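Local coordinates for FAD:protein FMN transferase (Pseudomonas stutzeri ATCC 14405 = CCUG 16156, PDB 5MGY) that probably transfers the FMN moiety of FAD onto a threonine side chain of a target protein, with magnesium as cofactor and release of AMP, at residues T275-M278 with V279-P282; V217-G221 with M222-T226; D78-R81 with E82-A86. All blocks are in the same frame, centred on the assembly; numbering follows the deposited sequence.

How the contacts relate
Contact 1 holds a metal ligand, whereas contacts 2 and 3 are local packing elsewhere in the same domain. In contact 1, Thr275 binds the magnesium ion together with Asp271 and Ser157. Contact 2 is the bend joining strands 213-219 and 222-227, and contact 3 the opening of helix 78-93. The side chains of Val224 and Leu83 each lie about 11 Å from the ion, while Ser225 of 222-226 comes much closer and touches Asp271. The contacts do not touch one another. The centres of contacts 1 and 2 are 19 Å apart, with about 6 Å between nearest atoms, and contact 3 stands 23 Å, centre to centre, from each of the others. Along the chain the order is 3, 2, 1.

Contact 1: T275-M278 with V279-P282; sequences TALM and VLGP. With MG (magnesium ion), chain I.
Val279 folds back on Thr275 one helical turn earlier, and the two meet through both backbone and side chain. The Val279 N-H reaches Thr275 O at 3.1 Å. Val279 has CG1 anti to the backbone N (chi1 165°), which leaves CG2 beside that nitrogen and over the carbonyl of Thr275. One residue on, the pattern repeats: Leu280 N donates to Ala276 O at 2.9 Å, and Leu280 CG lies over the carbonyl of Ala276. Gly281 N completes the series with Leu277 O at 3.0 Å.

All this happens inside the long helix 267-292, whose opening turns carry two of the magnesium ligands. Thr275 holds the ion through OG1 at 2.5 Å, joined by Asp271 OD2 one turn earlier on the same helix and by Ser157 O from elsewhere in the chain. The buried side of the helix is closely packed: Leu277 lies against Val260 and Val262 of strand 257-264 and Phe298 of strand 295-301, and Met278, its chain bent at chi2 and again at chi3, also rests on Val260.

Packing is looser at partly exposed Leu280, whose CD1 comes no nearer than 4.4 Å to Leu277 CD2, though the side chain also touches Ala97 and Leu288. Here the helix kinks. Gly281 takes a backbone shape (phi 91°) that would jam any side chain against the preceding carbonyl, and Pro282, which has no N-H to give, breaks the run of turn-to-turn bonds; its ring rests on Leu257 and Val300.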
loop_
_atom_site.group_PDB
_atom_site.type_symbol
_atom_site.label_atom_id
_atom_site.label_comp_id
_atom_site.label_asym_id
_atom_site.label_seq_id
_atom_site.Cartn_x
_atom_site.Cartn_y
_atom_site.Cartn_z
ATOM N N THR A 275 -1.378 -5.386 -2.435
ATOM C CA THR A 275 -2.375 -5.958 -1.498
ATOM C C THR A 275 -3.270 -7.048 -2.150
ATOM O O THR A 275 -3.639 -8.025 -1.480
ATOM C CB THR A 275 -3.247 -4.832 -0.859
ATOM O OG1 THR A 275 -2.419 -4.017 -0.032
ATOM C CG2 THR A 275 -4.364 -5.382 0.021
ATOM N N ALA A 276 -3.619 -6.823 -3.416
ATOM C CA ALA A 276 -4.534 -7.663 -4.177
ATOM C C ALA A 276 -3.888 -8.999 -4.523
ATOM O O ALA A 276 -4.543 -10.071 -4.483
ATOM C CB ALA A 276 -4.913 -6.971 -5.475
ATOM N N LEU A 277 -2.610 -8.914 -4.892
ATOM C CA LEU A 277 -1.823 -10.083 -5.249
ATOM C C LEU A 277 -1.641 -10.973 -4.045
ATOM O O LEU A 277 -1.740 -12.175 -4.182
ATOM C CB LEU A 277 -0.465 -9.686 -5.858
ATOM C CG LEU A 277 -0.629 -9.056 -7.216
ATOM C CD1 LEU A 277 0.721 -8.809 -7.853
ATOM C CD2 LEU A 277 -1.515 -9.922 -8.136
ATOM N N MET A 278 -1.430 -10.396 -2.871
ATOM C CA MET A 278 -1.289 -11.174 -1.645
ATOM C C MET A 278 -2.636 -11.783 -1.213
ATOM O O MET A 278 -2.657 -12.808 -0.518
ATOM C CB MET A 278 -0.722 -10.305 -0.530
ATOM C CG MET A 278 -0.778 -10.907 0.869
ATOM S SD MET A 278 0.181 -12.409 1.108
ATOM C CE MET A 278 1.820 -11.745 1.234
ATOM N N VAL A 279 -3.746 -11.138 -1.564
ATOM C CA VAL A 279 -5.010 -11.756 -1.328
ATOM C C VAL A 279 -5.038 -12.976 -2.216
ATOM O O VAL A 279 -5.298 -14.053 -1.741
ATOM C CB VAL A 279 -6.201 -10.803 -1.614
ATOM C CG1 VAL A 279 -7.545 -11.556 -1.716
ATOM C CG2 VAL A 279 -6.218 -9.697 -0.546
ATOM N N LEU A 280 -4.747 -12.792 -3.491
ATOM C CA LEU A 280 -5.045 -13.804 -4.524
ATOM C C LEU A 280 -4.232 -15.079 -4.339
ATOM O O LEU A 280 -4.724 -16.183 -4.591
ATOM C CB LEU A 280 -4.833 -13.240 -5.971
ATOM C CG LEU A 280 -5.980 -12.393 -6.536
ATOM C CD1 LEU A 280 -5.553 -11.750 -7.846
ATOM C CD2 LEU A 280 -7.253 -13.223 -6.696
ATOM N N GLY A 281 -3.005 -14.892 -3.873
ATOM C CA GLY A 281 -2.036 -15.960 -3.728
ATOM C C GLY A 281 -1.123 -16.219 -4.910
ATOM O O GLY A 281 -1.328 -15.647 -5.999
ATOM N N PRO A 282 -0.140 -17.121 -4.721
ATOM C CA PRO A 282 0.871 -17.433 -5.781
ATOM C C PRO A 282 0.307 -17.805 -7.182
ATOM O O PRO A 282 0.817 -17.318 -8.191
ATOM C CB PRO A 282 1.691 -18.582 -5.189
ATOM C CG PRO A 282 1.185 -18.799 -3.784
ATOM C CD PRO A 282 -0.162 -18.154 -3.677
HETATM MG MG MG I . -0.969 -2.151 0.871
#

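Contact 2: V217-G221 with M222-T226; sequences VELDG and MGVST
Leu219 and Val224 make the central side-chain contact of this turn, crossing at about a right angle. Both methyls of Leu219 face one branch of the valine: CD2 comes to 3.5 Å from Val224 CG2, and CD1 to 3.9 Å from the same carbon. With Leu219 CG set beside its own backbone N (chi1 -63°), CD2 also passes over the start of the next strand, 3.7 Å from Met222 O and 4.0 Å from Met222 CB. The rest of Met222 turns elsewhere: its chain bends at chi2 and lays SD 3.8 Å from Gly221 O, while the side chain also rests on Ile263.

A second shell packs on this apolar pair. Leu187 and Ala189 of strand 186-190 and Ile201 of strand 199-205 pack on Leu219, and Thr261 and Ile263 of strand 257-264 also touch Val224. Were Leu219 cut back to an alanine, Val224 CG2 would probably lose its partner in the bend and a gap would open toward Leu187 and Ile201.

The turn itself is shaped by Gly221, whose positive phi (92°) would press a side chain against the carbonyl of Asp220. Its backbone bonds to Ala189, and Asp220 OD2 accepts from Gly191 N, so the bend is tied to the end of the neighbouring strand. Farther along, Ser225 touches Asp271, a magnesium ligand, and bonds Glu186 through its hydroxyl.

Strands 213-219 and 222-227 do not pair with each other as a hairpin would; instead, the glycine-containing turn leads the chain from the two-stranded antiparallel sheet with 199-205 into the eight-stranded antiparallel sheet, between strands 186-190 and 257-264.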
loop_
_atom_site.group_PDB
_atom_site.type_symbol
_atom_site.label_atom_id
_atom_site.label_comp_id
_atom_site.label_asym_id
_atom_site.label_seq_id
_atom_site.Cartn_x
_atom_site.Cartn_y
_atom_site.Cartn_z
ATOM N N VAL A 217 17.403 -3.222 -8.111
ATOM C CA VAL A 217 16.807 -2.511 -9.222
ATOM C C VAL A 217 17.034 -1.010 -9.094
ATOM O O VAL A 217 17.157 -0.456 -8.018
ATOM C CB VAL A 217 15.281 -2.807 -9.381
ATOM C CG1 VAL A 217 15.068 -4.307 -9.580
ATOM C CG2 VAL A 217 14.447 -2.273 -8.214
ATOM N N GLU A 218 17.030 -0.373 -10.245
ATOM C CA GLU A 218 17.230 1.023 -10.380
ATOM C C GLU A 218 15.851 1.676 -10.550
ATOM O O GLU A 218 15.124 1.316 -11.445
ATOM C CB GLU A 218 18.194 1.260 -11.556
ATOM C CG GLU A 218 19.533 0.535 -11.294
ATOM C CD GLU A 218 20.586 0.721 -12.376
ATOM O OE1 GLU A 218 20.310 1.508 -13.350
ATOM O OE2 GLU A 218 21.671 0.078 -12.205
ATOM N N LEU A 219 15.462 2.589 -9.657
ATOM C CA LEU A 219 14.170 3.250 -9.762
ATOM C C LEU A 219 14.352 4.625 -10.333
ATOM O O LEU A 219 15.110 5.435 -9.789
ATOM C CB LEU A 219 13.513 3.367 -8.398
ATOM C CG LEU A 219 13.157 2.055 -7.688
ATOM C CD1 LEU A 219 12.700 2.292 -6.270
ATOM C CD2 LEU A 219 12.060 1.331 -8.412
ATOM N N ASP A 220 13.687 4.896 -11.444
ATOM C CA ASP A 220 13.722 6.234 -12.059
ATOM C C ASP A 220 12.314 6.494 -12.587
ATOM O O ASP A 220 11.993 6.191 -13.711
ATOM C CB ASP A 220 14.796 6.343 -13.181
ATOM C CG ASP A 220 14.999 7.817 -13.744
ATOM O OD1 ASP A 220 15.820 8.013 -14.681
ATOM O OD2 ASP A 220 14.363 8.785 -13.280
ATOM N N GLY A 221 11.475 7.053 -11.732
ATOM C CA GLY A 221 10.097 7.363 -12.071
ATOM C C GLY A 221 9.158 6.240 -11.726
ATOM O O GLY A 221 8.070 6.181 -12.254
ATOM N N MET A 222 9.539 5.396 -10.772
ATOM C CA MET A 222 8.764 4.200 -10.447
ATOM C C MET A 222 8.650 4.015 -8.936
ATOM O O MET A 222 9.642 4.152 -8.227
ATOM C CB MET A 222 9.488 2.972 -11.063
ATOM C CG MET A 222 9.523 2.918 -12.585
ATOM S SD MET A 222 7.878 2.516 -13.131
ATOM C CE MET A 222 8.166 1.731 -14.717
ATOM N N GLY A 223 7.454 3.634 -8.475
ATOM C CA GLY A 223 7.203 3.315 -7.055
ATOM C C GLY A 223 7.156 1.816 -6.847
ATOM O O GLY A 223 6.900 1.086 -7.779
ATOM N N VAL A 224 7.410 1.378 -5.621
ATOM C CA VAL A 224 7.539 -0.020 -5.263
ATOM C C VAL A 224 6.734 -0.243 -4.014
ATOM O O VAL A 224 6.718 0.600 -3.084
ATOM C CB VAL A 224 9.016 -0.356 -4.947
ATOM C CG1 VAL A 224 9.229 -1.745 -4.333
ATOM C CG2 VAL A 224 9.803 -0.285 -6.231
ATOM N N SER A 225 6.084 -1.394 -3.936
ATOM C CA SER A 225 5.371 -1.706 -2.715
ATOM C C SER A 225 5.483 -3.169 -2.452
ATOM O O SER A 225 5.308 -3.959 -3.371
ATOM C CB SER A 225 3.911 -1.313 -2.862
ATOM O OG SER A 225 3.132 -1.937 -1.858
ATOM N N THR A 226 5.700 -3.517 -1.178
ATOM C CA THR A 226 5.894 -4.910 -0.779
ATOM C C THR A 226 4.901 -5.388 0.247
ATOM O O THR A 226 4.991 -5.032 1.362
ATOM C CB THR A 226 7.317 -5.148 -0.210
ATOM O OG1 THR A 226 8.330 -4.729 -1.144
ATOM C CG2 THR A 226 7.514 -6.645 0.065
#

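Contact 3: D78-R81 with E82-A86; sequences DMVR and ELVAA
The start of helix 78-93 is the element concerned, and its first turns are joined by Asp78, Met79, Val80 and Arg81 each accepting from the residue four places on. Glu82 N donates to Asp78 O at 2.7 Å. Leu83 N, Val84 N and Ala85 N follow, bonding to Met79 O, Val80 O and Arg81 O in turn.

Side chains meet along the same turns. Val84 CG2 lies 4.3 Å from Val80 CG1, methyl against methyl, one turn apart along the buried side. Leu83 leans back over the preceding turn, its CG beside the backbone N (chi1 -72°) and close to Met79 O.

On the more open side, Arg81 curls toward the start of the helix. Its chain bends at chi3 (-60°), which carries NH2 to 2.9 Å from Asp78 OD1 in a salt bridge. The carboxylate uses the lone pair of OD1 that points away from its other oxygen, and OD1 lies 23° out of the guanidinium plane. NE of the same arginine donates to Met76 O, so two groups fix the guanidinium. A carboxylate at this end of a helix is likely to be favoured by the helix dipole as well. Glu82, extended beyond CG, sends OE2 to Tyr162 OH.

Among its neighbours the helix is held on several fronts: Met79 lies on Gln48, Leu49 and Gln52 of helix 35-53 and on Leu166 of helix 159-173, Leu83 meets Tyr162 of that second helix, Val80, Leu83 and Val84 touch Phe155, and Arg81, Val84 and Ala85 pack on Ile140 of strand 138-141.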
loop_
_atom_site.group_PDB
_atom_site.type_symbol
_atom_site.label_atom_id
_atom_site.label_comp_id
_atom_site.label_asym_id
_atom_site.label_seq_id
_atom_site.Cartn_x
_atom_site.Cartn_y
_atom_site.Cartn_z
ATOM N N ASP A 78 -11.834 15.771 -0.411
ATOM C CA ASP A 78 -11.209 15.362 -1.687
ATOM C C ASP A 78 -10.432 14.051 -1.627
ATOM O O ASP A 78 -10.686 13.174 -2.444
ATOM C CB ASP A 78 -10.309 16.509 -2.200
ATOM C CG ASP A 78 -11.128 17.710 -2.786
ATOM O OD1 ASP A 78 -12.385 17.631 -3.004
ATOM O OD2 ASP A 78 -10.476 18.745 -3.047
ATOM N N MET A 79 -9.521 13.937 -0.651
ATOM C CA MET A 79 -8.716 12.738 -0.460
ATOM C C MET A 79 -9.542 11.488 -0.447
ATOM O O MET A 79 -9.155 10.495 -1.081
ATOM C CB MET A 79 -7.972 12.720 0.857
ATOM C CG MET A 79 -6.642 13.378 0.791
ATOM S SD MET A 79 -5.821 13.165 2.379
ATOM C CE MET A 79 -4.559 14.468 2.161
ATOM N N VAL A 80 -10.619 11.500 0.347
ATOM C CA VAL A 80 -11.369 10.285 0.615
ATOM C C VAL A 80 -12.020 9.854 -0.688
ATOM O O VAL A 80 -12.034 8.667 -1.012
ATOM C CB VAL A 80 -12.401 10.492 1.707
ATOM C CG1 VAL A 80 -13.335 9.294 1.790
ATOM C CG2 VAL A 80 -11.729 10.711 3.022
ATOM N N ARG A 81 -12.519 10.828 -1.432
ATOM C CA ARG A 81 -13.165 10.579 -2.707
ATOM C C ARG A 81 -12.171 10.230 -3.776
ATOM O O ARG A 81 -12.453 9.374 -4.586
ATOM C CB ARG A 81 -14.053 11.753 -3.133
ATOM C CG ARG A 81 -15.400 11.649 -2.446
ATOM C CD ARG A 81 -16.354 12.829 -2.609
ATOM N NE ARG A 81 -15.801 14.089 -2.088
ATOM C CZ ARG A 81 -15.140 14.993 -2.822
ATOM N NH1 ARG A 81 -14.920 14.783 -4.139
ATOM N NH2 ARG A 81 -14.679 16.103 -2.234
ATOM N N GLU A 82 -11.004 10.868 -3.783
ATOM C CA GLU A 82 -9.947 10.443 -4.676
ATOM C C GLU A 82 -9.621 8.932 -4.410
ATOM O O GLU A 82 -9.563 8.130 -5.325
ATOM C CB GLU A 82 -8.686 11.350 -4.543
ATOM C CG GLU A 82 -7.726 11.281 -5.753
ATOM C CD GLU A 82 -6.331 11.862 -5.525
ATOM O OE1 GLU A 82 -5.355 11.477 -6.265
ATOM O OE2 GLU A 82 -6.227 12.718 -4.617
ATOM N N LEU A 83 -9.469 8.564 -3.158
ATOM C CA LEU A 83 -9.055 7.250 -2.824
ATOM C C LEU A 83 -10.134 6.237 -3.052
ATOM O O LEU A 83 -9.830 5.101 -3.416
ATOM C CB LEU A 83 -8.624 7.173 -1.352
ATOM C CG LEU A 83 -7.311 7.840 -0.945
ATOM C CD1 LEU A 83 -6.814 7.149 0.289
ATOM C CD2 LEU A 83 -6.218 7.731 -1.976
ATOM N N VAL A 84 -11.395 6.611 -2.805
ATOM C CA VAL A 84 -12.518 5.711 -3.059
ATOM C C VAL A 84 -12.547 5.408 -4.516
ATOM O O VAL A 84 -12.720 4.294 -4.901
ATOM C CB VAL A 84 -13.881 6.295 -2.584
ATOM C CG1 VAL A 84 -15.053 5.582 -3.256
ATOM C CG2 VAL A 84 -13.991 6.166 -1.059
ATOM N N ALA A 85 -12.349 6.418 -5.324
ATOM C CA ALA A 85 -12.355 6.242 -6.752
ATOM C C ALA A 85 -11.180 5.355 -7.264
ATOM O O ALA A 85 -11.393 4.400 -8.045
ATOM C CB ALA A 85 -12.324 7.608 -7.408
ATOM N N ALA A 86 -9.967 5.650 -6.791
ATOM C CA ALA A 86 -8.830 4.850 -7.128
ATOM C C ALA A 86 -9.087 3.423 -6.712
ATOM O O ALA A 86 -8.700 2.520 -7.446
ATOM C CB ALA A 86 -7.572 5.375 -6.474
#